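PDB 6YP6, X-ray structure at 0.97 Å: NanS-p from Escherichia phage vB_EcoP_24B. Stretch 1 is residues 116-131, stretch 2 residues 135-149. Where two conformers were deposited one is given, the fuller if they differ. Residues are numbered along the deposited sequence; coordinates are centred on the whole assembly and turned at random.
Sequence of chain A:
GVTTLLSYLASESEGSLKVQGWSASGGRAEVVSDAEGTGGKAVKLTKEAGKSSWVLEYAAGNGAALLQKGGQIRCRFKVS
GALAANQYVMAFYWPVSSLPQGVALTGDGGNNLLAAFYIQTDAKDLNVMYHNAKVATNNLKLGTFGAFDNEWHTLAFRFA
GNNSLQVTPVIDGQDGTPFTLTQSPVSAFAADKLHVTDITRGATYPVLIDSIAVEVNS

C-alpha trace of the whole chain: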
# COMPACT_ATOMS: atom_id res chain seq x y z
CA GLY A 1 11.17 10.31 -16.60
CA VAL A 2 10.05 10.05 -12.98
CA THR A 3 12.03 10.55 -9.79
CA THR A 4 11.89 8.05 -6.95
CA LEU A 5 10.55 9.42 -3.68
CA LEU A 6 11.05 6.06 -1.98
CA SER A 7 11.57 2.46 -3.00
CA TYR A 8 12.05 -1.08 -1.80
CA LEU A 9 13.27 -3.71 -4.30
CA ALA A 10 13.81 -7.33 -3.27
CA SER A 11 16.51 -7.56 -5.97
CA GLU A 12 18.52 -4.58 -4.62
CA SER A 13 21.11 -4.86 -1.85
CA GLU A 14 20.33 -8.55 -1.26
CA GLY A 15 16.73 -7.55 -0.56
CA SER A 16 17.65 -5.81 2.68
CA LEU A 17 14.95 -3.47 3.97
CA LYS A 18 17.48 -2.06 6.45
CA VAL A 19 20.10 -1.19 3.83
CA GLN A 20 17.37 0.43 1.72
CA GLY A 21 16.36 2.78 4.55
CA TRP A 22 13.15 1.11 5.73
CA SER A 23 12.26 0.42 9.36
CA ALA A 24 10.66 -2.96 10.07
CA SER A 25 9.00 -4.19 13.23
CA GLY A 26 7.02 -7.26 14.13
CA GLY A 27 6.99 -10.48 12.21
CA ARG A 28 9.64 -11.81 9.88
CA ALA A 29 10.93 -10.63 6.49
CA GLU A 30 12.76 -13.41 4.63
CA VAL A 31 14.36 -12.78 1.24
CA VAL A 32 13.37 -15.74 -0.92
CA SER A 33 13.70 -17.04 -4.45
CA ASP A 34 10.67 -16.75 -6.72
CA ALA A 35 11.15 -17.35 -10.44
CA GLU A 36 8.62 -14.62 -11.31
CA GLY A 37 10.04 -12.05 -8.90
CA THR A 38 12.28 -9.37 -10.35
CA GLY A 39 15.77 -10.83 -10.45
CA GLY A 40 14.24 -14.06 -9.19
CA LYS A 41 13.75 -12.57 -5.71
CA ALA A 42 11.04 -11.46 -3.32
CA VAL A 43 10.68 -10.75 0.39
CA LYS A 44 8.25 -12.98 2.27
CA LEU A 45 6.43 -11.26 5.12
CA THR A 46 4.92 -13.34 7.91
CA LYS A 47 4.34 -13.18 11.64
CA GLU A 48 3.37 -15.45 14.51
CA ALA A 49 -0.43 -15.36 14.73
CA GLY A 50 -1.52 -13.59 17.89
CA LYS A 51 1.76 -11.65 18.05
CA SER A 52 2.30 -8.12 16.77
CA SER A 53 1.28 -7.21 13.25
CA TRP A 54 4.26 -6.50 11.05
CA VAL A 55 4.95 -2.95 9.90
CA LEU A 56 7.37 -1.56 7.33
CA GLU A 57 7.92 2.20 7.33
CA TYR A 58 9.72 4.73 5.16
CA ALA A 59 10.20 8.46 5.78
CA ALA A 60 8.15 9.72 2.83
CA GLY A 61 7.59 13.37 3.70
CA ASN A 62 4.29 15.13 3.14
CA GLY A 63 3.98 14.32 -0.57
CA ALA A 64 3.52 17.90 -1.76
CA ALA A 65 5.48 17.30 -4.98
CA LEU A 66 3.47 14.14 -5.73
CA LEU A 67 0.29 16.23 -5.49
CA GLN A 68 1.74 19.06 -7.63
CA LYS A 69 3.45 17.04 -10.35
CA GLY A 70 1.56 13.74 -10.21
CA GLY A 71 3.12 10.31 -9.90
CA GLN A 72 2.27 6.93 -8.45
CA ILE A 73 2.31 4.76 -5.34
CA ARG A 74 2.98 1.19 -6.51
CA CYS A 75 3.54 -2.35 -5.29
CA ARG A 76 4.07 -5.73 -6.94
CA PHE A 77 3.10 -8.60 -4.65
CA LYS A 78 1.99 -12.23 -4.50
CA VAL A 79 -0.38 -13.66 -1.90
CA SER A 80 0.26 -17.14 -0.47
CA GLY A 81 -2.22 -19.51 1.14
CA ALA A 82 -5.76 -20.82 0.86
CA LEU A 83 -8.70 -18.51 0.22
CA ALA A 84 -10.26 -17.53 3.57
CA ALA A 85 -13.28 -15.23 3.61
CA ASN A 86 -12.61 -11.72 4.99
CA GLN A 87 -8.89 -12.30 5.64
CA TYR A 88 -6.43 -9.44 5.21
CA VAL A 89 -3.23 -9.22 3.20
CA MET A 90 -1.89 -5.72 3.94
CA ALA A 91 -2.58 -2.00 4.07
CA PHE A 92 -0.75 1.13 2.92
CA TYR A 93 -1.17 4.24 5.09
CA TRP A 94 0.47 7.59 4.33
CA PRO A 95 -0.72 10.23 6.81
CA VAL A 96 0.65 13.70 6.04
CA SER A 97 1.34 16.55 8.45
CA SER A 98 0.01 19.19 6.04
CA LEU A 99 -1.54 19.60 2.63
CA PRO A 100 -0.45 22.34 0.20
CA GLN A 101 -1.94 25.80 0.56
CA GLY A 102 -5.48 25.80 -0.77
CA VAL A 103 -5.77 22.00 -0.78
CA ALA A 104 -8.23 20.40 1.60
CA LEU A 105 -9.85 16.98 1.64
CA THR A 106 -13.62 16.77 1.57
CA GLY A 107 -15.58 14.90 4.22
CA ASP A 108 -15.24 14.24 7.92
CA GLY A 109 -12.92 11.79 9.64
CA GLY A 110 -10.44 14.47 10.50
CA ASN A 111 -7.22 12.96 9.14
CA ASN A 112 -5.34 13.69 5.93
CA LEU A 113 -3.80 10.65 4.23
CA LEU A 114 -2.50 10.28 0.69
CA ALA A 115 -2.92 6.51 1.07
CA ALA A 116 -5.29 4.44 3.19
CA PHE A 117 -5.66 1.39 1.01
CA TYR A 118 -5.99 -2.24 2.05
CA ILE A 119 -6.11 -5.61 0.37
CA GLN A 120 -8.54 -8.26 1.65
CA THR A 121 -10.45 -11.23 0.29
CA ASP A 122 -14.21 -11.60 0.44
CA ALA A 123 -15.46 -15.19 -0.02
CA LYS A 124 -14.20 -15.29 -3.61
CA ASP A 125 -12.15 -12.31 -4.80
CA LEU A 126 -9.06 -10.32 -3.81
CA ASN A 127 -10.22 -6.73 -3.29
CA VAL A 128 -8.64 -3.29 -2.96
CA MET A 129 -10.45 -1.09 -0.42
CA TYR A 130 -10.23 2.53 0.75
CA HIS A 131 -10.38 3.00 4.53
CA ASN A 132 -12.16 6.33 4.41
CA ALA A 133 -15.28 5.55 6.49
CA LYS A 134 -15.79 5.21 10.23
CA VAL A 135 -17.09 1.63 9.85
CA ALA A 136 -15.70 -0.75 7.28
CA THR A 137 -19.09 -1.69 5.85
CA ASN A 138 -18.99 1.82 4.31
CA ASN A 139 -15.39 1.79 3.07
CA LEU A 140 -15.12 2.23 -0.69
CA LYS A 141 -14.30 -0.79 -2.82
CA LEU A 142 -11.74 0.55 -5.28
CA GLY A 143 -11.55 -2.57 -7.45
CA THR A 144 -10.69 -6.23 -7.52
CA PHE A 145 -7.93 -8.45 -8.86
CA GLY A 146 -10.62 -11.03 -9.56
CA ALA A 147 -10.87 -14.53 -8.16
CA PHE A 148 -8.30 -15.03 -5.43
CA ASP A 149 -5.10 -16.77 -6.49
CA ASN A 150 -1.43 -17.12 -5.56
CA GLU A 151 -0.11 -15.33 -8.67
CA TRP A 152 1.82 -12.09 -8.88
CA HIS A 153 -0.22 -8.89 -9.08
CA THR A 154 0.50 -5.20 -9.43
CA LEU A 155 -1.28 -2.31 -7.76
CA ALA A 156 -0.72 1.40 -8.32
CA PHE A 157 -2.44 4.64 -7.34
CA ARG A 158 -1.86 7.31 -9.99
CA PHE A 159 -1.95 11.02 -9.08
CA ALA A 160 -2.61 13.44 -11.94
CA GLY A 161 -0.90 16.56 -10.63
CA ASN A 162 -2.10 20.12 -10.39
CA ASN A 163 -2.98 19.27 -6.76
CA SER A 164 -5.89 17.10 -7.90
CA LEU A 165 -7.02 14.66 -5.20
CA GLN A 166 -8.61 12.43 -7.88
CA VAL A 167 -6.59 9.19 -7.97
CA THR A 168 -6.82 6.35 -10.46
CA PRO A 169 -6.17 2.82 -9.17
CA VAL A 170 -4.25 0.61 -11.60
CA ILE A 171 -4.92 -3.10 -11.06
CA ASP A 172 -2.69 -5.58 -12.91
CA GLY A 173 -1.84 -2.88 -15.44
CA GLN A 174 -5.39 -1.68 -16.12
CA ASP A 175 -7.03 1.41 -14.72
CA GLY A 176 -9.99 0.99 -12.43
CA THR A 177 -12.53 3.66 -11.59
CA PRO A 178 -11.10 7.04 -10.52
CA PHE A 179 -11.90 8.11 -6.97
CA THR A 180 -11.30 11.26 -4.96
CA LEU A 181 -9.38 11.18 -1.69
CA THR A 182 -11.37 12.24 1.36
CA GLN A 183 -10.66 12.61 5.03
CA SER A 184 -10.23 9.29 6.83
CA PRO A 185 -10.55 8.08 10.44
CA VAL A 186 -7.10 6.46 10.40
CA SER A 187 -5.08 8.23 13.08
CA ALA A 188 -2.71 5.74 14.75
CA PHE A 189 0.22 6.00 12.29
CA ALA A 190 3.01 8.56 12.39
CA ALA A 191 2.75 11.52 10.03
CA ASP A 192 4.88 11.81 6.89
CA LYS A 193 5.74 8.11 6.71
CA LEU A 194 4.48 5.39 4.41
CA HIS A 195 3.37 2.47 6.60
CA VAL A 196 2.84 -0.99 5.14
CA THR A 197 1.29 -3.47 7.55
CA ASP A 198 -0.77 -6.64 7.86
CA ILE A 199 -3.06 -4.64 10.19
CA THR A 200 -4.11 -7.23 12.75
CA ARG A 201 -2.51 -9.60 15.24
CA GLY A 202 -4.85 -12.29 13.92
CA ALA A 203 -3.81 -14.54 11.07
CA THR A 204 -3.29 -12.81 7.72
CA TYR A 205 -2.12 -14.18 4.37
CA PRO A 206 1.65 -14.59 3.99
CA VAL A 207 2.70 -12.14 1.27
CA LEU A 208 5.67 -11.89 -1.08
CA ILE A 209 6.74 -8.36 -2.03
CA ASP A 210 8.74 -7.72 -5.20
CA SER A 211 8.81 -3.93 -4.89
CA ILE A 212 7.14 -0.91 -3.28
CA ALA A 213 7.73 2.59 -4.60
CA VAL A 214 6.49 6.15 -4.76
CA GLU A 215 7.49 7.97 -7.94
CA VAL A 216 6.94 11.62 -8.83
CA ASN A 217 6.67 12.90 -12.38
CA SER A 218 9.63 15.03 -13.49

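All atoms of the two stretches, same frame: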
# COMPACT_ATOMS: atom_id res chain seq x y z
N ALA A 116 -4.64 5.18 2.11
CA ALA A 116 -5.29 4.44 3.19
C ALA A 116 -5.98 3.24 2.55
O ALA A 116 -7.21 3.12 2.53
CB ALA A 116 -6.26 5.30 3.98
N PHE A 117 -5.17 2.40 1.93
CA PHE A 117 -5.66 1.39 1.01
C PHE A 117 -5.30 0.01 1.52
O PHE A 117 -4.16 -0.22 1.91
CB PHE A 117 -5.03 1.59 -0.38
CG PHE A 117 -5.11 3.00 -0.89
CD1 PHE A 117 -6.31 3.69 -0.85
CD2 PHE A 117 -3.99 3.65 -1.38
CE1 PHE A 117 -6.38 5.01 -1.32
CE2 PHE A 117 -4.07 4.94 -1.85
CZ PHE A 117 -5.25 5.63 -1.82
N TYR A 118 -6.27 -0.91 1.55
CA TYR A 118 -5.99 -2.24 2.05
C TYR A 118 -6.50 -3.30 1.09
O TYR A 118 -7.38 -3.08 0.26
CB TYR A 118 -6.52 -2.44 3.49
CG TYR A 118 -8.01 -2.36 3.67
CD1 TYR A 118 -8.66 -1.14 3.84
CD2 TYR A 118 -8.78 -3.50 3.69
CE1 TYR A 118 -10.04 -1.07 4.01
CE2 TYR A 118 -10.15 -3.45 3.87
CZ TYR A 118 -10.78 -2.23 4.02
OH TYR A 118 -12.14 -2.11 4.18
N ILE A 119 -5.89 -4.47 1.24
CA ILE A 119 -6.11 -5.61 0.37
C ILE A 119 -6.64 -6.75 1.24
O ILE A 119 -6.04 -7.08 2.27
CB ILE A 119 -4.80 -6.00 -0.35
CG1 ILE A 119 -4.27 -4.85 -1.20
CG2 ILE A 119 -5.01 -7.27 -1.17
CD1 ILE A 119 -2.87 -5.07 -1.70
N GLN A 120 -7.78 -7.32 0.85
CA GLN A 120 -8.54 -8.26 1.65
C GLN A 120 -9.33 -9.15 0.70
O GLN A 120 -9.77 -8.67 -0.35
CB GLN A 120 -9.52 -7.47 2.54
CG GLN A 120 -10.38 -8.30 3.47
CD GLN A 120 -11.50 -7.51 4.09
OE1 GLN A 120 -11.96 -6.51 3.51
NE2 GLN A 120 -11.97 -7.94 5.26
N THR A 121 -9.53 -10.41 1.06
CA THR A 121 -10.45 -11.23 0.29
C THR A 121 -11.85 -11.15 0.89
O THR A 121 -12.02 -11.05 2.10
CB THR A 121 -10.03 -12.70 0.23
OG1 THR A 121 -9.75 -13.21 1.54
CG2 THR A 121 -8.79 -12.88 -0.60
N ASP A 122 -12.86 -11.21 0.01
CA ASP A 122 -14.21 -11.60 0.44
C ASP A 122 -14.27 -13.13 0.40
O ASP A 122 -13.26 -13.77 0.70
CB ASP A 122 -15.29 -10.81 -0.30
CG ASP A 122 -15.22 -10.92 -1.81
OD1 ASP A 122 -14.76 -11.95 -2.33
OD2 ASP A 122 -15.68 -9.97 -2.48
N ALA A 123 -15.41 -13.73 0.08
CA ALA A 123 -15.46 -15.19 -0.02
C ALA A 123 -15.01 -15.71 -1.37
O ALA A 123 -14.98 -16.93 -1.57
CB ALA A 123 -16.87 -15.70 0.31
N LYS A 124 -14.64 -14.83 -2.30
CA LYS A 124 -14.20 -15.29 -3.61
C LYS A 124 -13.07 -14.50 -4.24
O LYS A 124 -12.23 -15.10 -4.91
CB LYS A 124 -15.39 -15.45 -4.57
CG LYS A 124 -16.15 -14.17 -4.89
CD LYS A 124 -17.44 -14.50 -5.67
CE LYS A 124 -18.09 -13.24 -6.24
NZ LYS A 124 -17.25 -12.58 -7.26
N ASP A 125 -13.03 -13.19 -4.05
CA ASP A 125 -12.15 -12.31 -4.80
C ASP A 125 -11.14 -11.62 -3.89
O ASP A 125 -11.37 -11.43 -2.70
CB ASP A 125 -12.96 -11.21 -5.50
CG ASP A 125 -13.85 -11.71 -6.61
OD1 ASP A 125 -13.56 -12.78 -7.16
OD2 ASP A 125 -14.83 -11.00 -6.92
N LEU A 126 -10.02 -11.19 -4.48
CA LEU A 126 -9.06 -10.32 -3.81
C LEU A 126 -9.41 -8.88 -4.14
O LEU A 126 -9.40 -8.48 -5.31
CB LEU A 126 -7.63 -10.64 -4.26
CG LEU A 126 -6.54 -9.91 -3.47
CD1 LEU A 126 -6.50 -10.39 -2.03
CD2 LEU A 126 -5.18 -10.07 -4.12
N ASN A 127 -9.72 -8.08 -3.12
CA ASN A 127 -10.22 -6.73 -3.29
C ASN A 127 -9.24 -5.68 -2.78
O ASN A 127 -8.44 -5.93 -1.87
CB ASN A 127 -11.54 -6.59 -2.54
CG ASN A 127 -12.60 -7.49 -3.09
OD1 ASN A 127 -12.64 -7.77 -4.29
ND2 ASN A 127 -13.46 -7.98 -2.21
N VAL A 128 -9.35 -4.49 -3.38
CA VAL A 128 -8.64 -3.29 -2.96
C VAL A 128 -9.68 -2.33 -2.40
O VAL A 128 -10.64 -1.99 -3.10
CB VAL A 128 -7.90 -2.63 -4.13
CG1 VAL A 128 -7.12 -1.43 -3.63
CG2 VAL A 128 -7.00 -3.60 -4.87
N MET A 129 -9.48 -1.88 -1.16
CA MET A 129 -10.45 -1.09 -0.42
C MET A 129 -9.80 0.21 0.05
O MET A 129 -8.60 0.27 0.28
CB MET A 129 -10.90 -1.87 0.83
CG MET A 129 -11.46 -3.24 0.55
SD MET A 129 -13.00 -3.27 -0.38
CE MET A 129 -14.11 -2.45 0.74
N TYR A 130 -10.64 1.23 0.22
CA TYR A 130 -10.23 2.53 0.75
C TYR A 130 -10.82 2.70 2.13
O TYR A 130 -12.05 2.73 2.28
CB TYR A 130 -10.71 3.64 -0.20
CG TYR A 130 -10.28 5.06 0.11
CD1 TYR A 130 -9.19 5.35 0.91
CD2 TYR A 130 -10.97 6.12 -0.45
CE1 TYR A 130 -8.81 6.67 1.16
CE2 TYR A 130 -10.61 7.43 -0.21
CZ TYR A 130 -9.53 7.71 0.59
OH TYR A 130 -9.19 9.02 0.83
N HIS A 131 -9.95 2.81 3.14
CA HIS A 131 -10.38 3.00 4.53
C HIS A 131 -10.65 4.48 4.78
O HIS A 131 -9.86 5.21 5.38
CB HIS A 131 -9.30 2.47 5.46
CG HIS A 131 -9.72 2.39 6.89
ND1 HIS A 131 -8.99 1.67 7.82
CD2 HIS A 131 -10.78 2.90 7.57
CE1 HIS A 131 -9.57 1.77 9.00
NE2 HIS A 131 -10.65 2.51 8.88
N VAL A 135 -16.87 3.07 9.73
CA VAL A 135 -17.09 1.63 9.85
C VAL A 135 -16.86 0.99 8.49
O VAL A 135 -17.23 1.55 7.45
CB VAL A 135 -18.46 1.25 10.44
CG1 VAL A 135 -18.58 1.78 11.85
CG2 VAL A 135 -19.59 1.74 9.58
N ALA A 136 -16.25 -0.20 8.51
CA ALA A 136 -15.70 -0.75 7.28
C ALA A 136 -16.77 -1.15 6.28
O ALA A 136 -16.48 -1.22 5.08
CB ALA A 136 -14.80 -1.95 7.58
N THR A 137 -17.99 -1.41 6.75
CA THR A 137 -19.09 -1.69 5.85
C THR A 137 -19.36 -0.53 4.89
O THR A 137 -20.00 -0.73 3.85
CB THR A 137 -20.35 -2.02 6.66
OG1 THR A 137 -20.65 -0.96 7.57
CG2 THR A 137 -20.15 -3.30 7.46
N ASN A 138 -18.85 0.66 5.19
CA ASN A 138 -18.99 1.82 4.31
C ASN A 138 -17.70 2.22 3.61
O ASN A 138 -17.70 3.21 2.87
CB ASN A 138 -19.53 3.01 5.10
CG ASN A 138 -20.94 2.78 5.58
OD1 ASN A 138 -21.75 2.15 4.90
ND2 ASN A 138 -21.24 3.28 6.76
N ASN A 139 -16.60 1.50 3.81
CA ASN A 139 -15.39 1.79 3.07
C ASN A 139 -15.62 1.56 1.58
O ASN A 139 -16.40 0.68 1.18
CB ASN A 139 -14.25 0.88 3.54
CG ASN A 139 -13.64 1.33 4.85
OD1 ASN A 139 -13.82 2.47 5.29
ND2 ASN A 139 -12.92 0.42 5.49
N LEU A 140 -14.95 2.35 0.75
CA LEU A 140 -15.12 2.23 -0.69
C LEU A 140 -14.35 1.02 -1.20
O LEU A 140 -13.19 0.81 -0.83
CB LEU A 140 -14.62 3.48 -1.41
CG LEU A 140 -15.39 4.78 -1.20
CD1 LEU A 140 -14.83 5.84 -2.12
CD2 LEU A 140 -16.88 4.58 -1.42
N LYS A 141 -14.99 0.24 -2.07
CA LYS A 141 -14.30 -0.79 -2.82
C LYS A 141 -13.72 -0.13 -4.07
O LYS A 141 -14.46 0.39 -4.91
CB LYS A 141 -15.21 -1.96 -3.18
CG LYS A 141 -14.47 -3.04 -3.97
CD LYS A 141 -15.36 -4.16 -4.46
CE LYS A 141 -15.67 -5.17 -3.39
NZ LYS A 141 -16.58 -6.23 -3.92
N LEU A 142 -12.40 -0.11 -4.17
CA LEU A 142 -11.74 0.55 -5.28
C LEU A 142 -11.63 -0.33 -6.51
O LEU A 142 -11.51 0.20 -7.62
CB LEU A 142 -10.35 1.01 -4.86
CG LEU A 142 -10.31 2.03 -3.72
CD1 LEU A 142 -8.88 2.43 -3.43
CD2 LEU A 142 -11.19 3.24 -4.02
N GLY A 143 -11.66 -1.64 -6.34
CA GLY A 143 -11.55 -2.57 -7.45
C GLY A 143 -11.21 -3.94 -6.92
O GLY A 143 -11.12 -4.17 -5.71
N THR A 144 -11.01 -4.86 -7.86
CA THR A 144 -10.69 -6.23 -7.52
C THR A 144 -9.66 -6.76 -8.49
O THR A 144 -9.64 -6.37 -9.66
CB THR A 144 -11.95 -7.12 -7.53
OG1 THR A 144 -11.60 -8.44 -7.14
CG2 THR A 144 -12.61 -7.20 -8.91
N PHE A 145 -8.82 -7.67 -8.01
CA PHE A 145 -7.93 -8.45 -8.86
C PHE A 145 -8.63 -9.67 -9.44
O PHE A 145 -8.01 -10.42 -10.19
CB PHE A 145 -6.71 -8.92 -8.06
CG PHE A 145 -5.91 -7.80 -7.44
CD1 PHE A 145 -6.19 -7.37 -6.17
CD2 PHE A 145 -4.86 -7.20 -8.13
CE1 PHE A 145 -5.47 -6.35 -5.58
CE2 PHE A 145 -4.14 -6.16 -7.53
CZ PHE A 145 -4.46 -5.74 -6.26
N GLY A 146 -9.90 -9.86 -9.12
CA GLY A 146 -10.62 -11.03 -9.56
C GLY A 146 -10.53 -12.16 -8.55
O GLY A 146 -10.17 -11.97 -7.38
N ALA A 147 -10.88 -13.36 -9.02
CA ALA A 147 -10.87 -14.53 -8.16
C ALA A 147 -9.51 -14.65 -7.48
O ALA A 147 -8.47 -14.52 -8.12
CB ALA A 147 -11.17 -15.77 -8.98
N PHE A 148 -9.54 -14.93 -6.18
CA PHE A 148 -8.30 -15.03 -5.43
C PHE A 148 -7.39 -16.11 -6.00
O PHE A 148 -7.84 -17.19 -6.38
CB PHE A 148 -8.61 -15.36 -3.98
CG PHE A 148 -7.40 -15.58 -3.14
CD1 PHE A 148 -6.64 -14.51 -2.71
CD2 PHE A 148 -6.99 -16.86 -2.80
CE1 PHE A 148 -5.52 -14.71 -1.94
CE2 PHE A 148 -5.87 -17.06 -2.03
CZ PHE A 148 -5.13 -15.99 -1.59
N ASP A 149 -6.09 -15.82 -6.02
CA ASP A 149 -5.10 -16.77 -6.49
C ASP A 149 -3.79 -16.48 -5.77
O ASP A 149 -3.69 -15.58 -4.92
CB ASP A 149 -4.97 -16.74 -8.02
CG ASP A 149 -4.41 -15.45 -8.57
OD1 ASP A 149 -3.63 -14.76 -7.88
OD2 ASP A 149 -4.76 -15.15 -9.74
O HOH W 1 -17.03 -7.80 -1.64
O HOH W 2 -14.91 -8.13 -5.75

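Stretch 1 folds back on itself as a hairpin of strands 116-121 and 125-130, and the second of these strands carries the contact with stretch 2. There it pairs antiparallel with the strand that begins at Leu-140, the two axes approaching to 4.5 Å with 144° between their N-to-C directions. At one end, Tyr-130 N donates to Leu-140 O (2.8 Å), while the return bond from Leu-140 N to Tyr-130 O is weak, at 3.3 Å and a bent angle. In the middle, Val-128 N donates to Gly-143 O in a nearly linear bond of 2.9 Å. Val-128 O accepts from Leu-142 N at 2.8 Å and, weakly, from Gly-143 N at 3.4 Å. This shared carbonyl marks a beta bulge: the register shifts by one residue between Val-128 and Met-129, so that Met-129 lies across from Lys-141 and Asn-127 across from Thr-144. The extra residue, Leu-142, has phi/psi of -84/-25°, far from extended, and its side chain points toward stretch 1.

Further along, Phe-145 N donates to Leu-126 O (2.9 Å) and Leu-126 N to Gly-146 O (3.0 Å). The chain turns a corner at Gly-146, where phi is 91° and a CB would be jammed against the preceding carbonyl oxygen, a conformation that calls for glycine. Gly-146 N is held by Thr-144 OG1 at 3.0 Å. Beyond the corner, Phe-148 N still reaches Lys-124 O, at 3.0 Å and close to linear.

The apolar side chains follow this backbone. Like Leu-142, Phe-145 has backbone angles outside the extended region and points toward stretch 1; its CD1 packs 3.5 Å from Leu-126 CD2, and its CE1 only 3.2 Å from Val-128 CG2, a tight contact. Leu-142 CD1 packs 3.9 Å from Phe-117 CD1, and both of its methyl groups, CD1 and CD2, lie 3.9 Å from Tyr-130 CB. Phe-148 closes the far end, its CD1 lying 3.4 Å from Thr-121 CG2, while Leu-126 CD1 meets the edge of its ring.

The side of the sheet bearing Asn-127, Met-129, Lys-141 and Thr-144 is more polar. Thr-144 OG1 lies 2.9 Å from Leu-126 O and 3.1 Å from Asn-127 OD1, both within reach of its single proton. Asp-122 organises the hairpin turn: its OD1 accepts from Lys-124 N (2.9 Å) and Asp-125 N (2.7 Å), and its OD2 from Asn-127 ND2 (3.0 Å). Lys-141 NZ stays 4.1 Å from Asp-122 OD2, beyond a salt bridge, but water 1 spans the gap, donating to Asp-122 OD2 (2.7 Å) and accepting from Lys-141 NZ (2.8 Å). Met-129 curls over the neighbouring strand, placing SD 3.7 Å from Lys-141 CA.

Asn-139, buried and pointing toward stretch 1, donates from ND2 to Tyr-118 OH (3.0 Å, 166°) at the edge of the tyrosine ring. This bond ties the start of the strand in stretch 2 to the first strand of the hairpin.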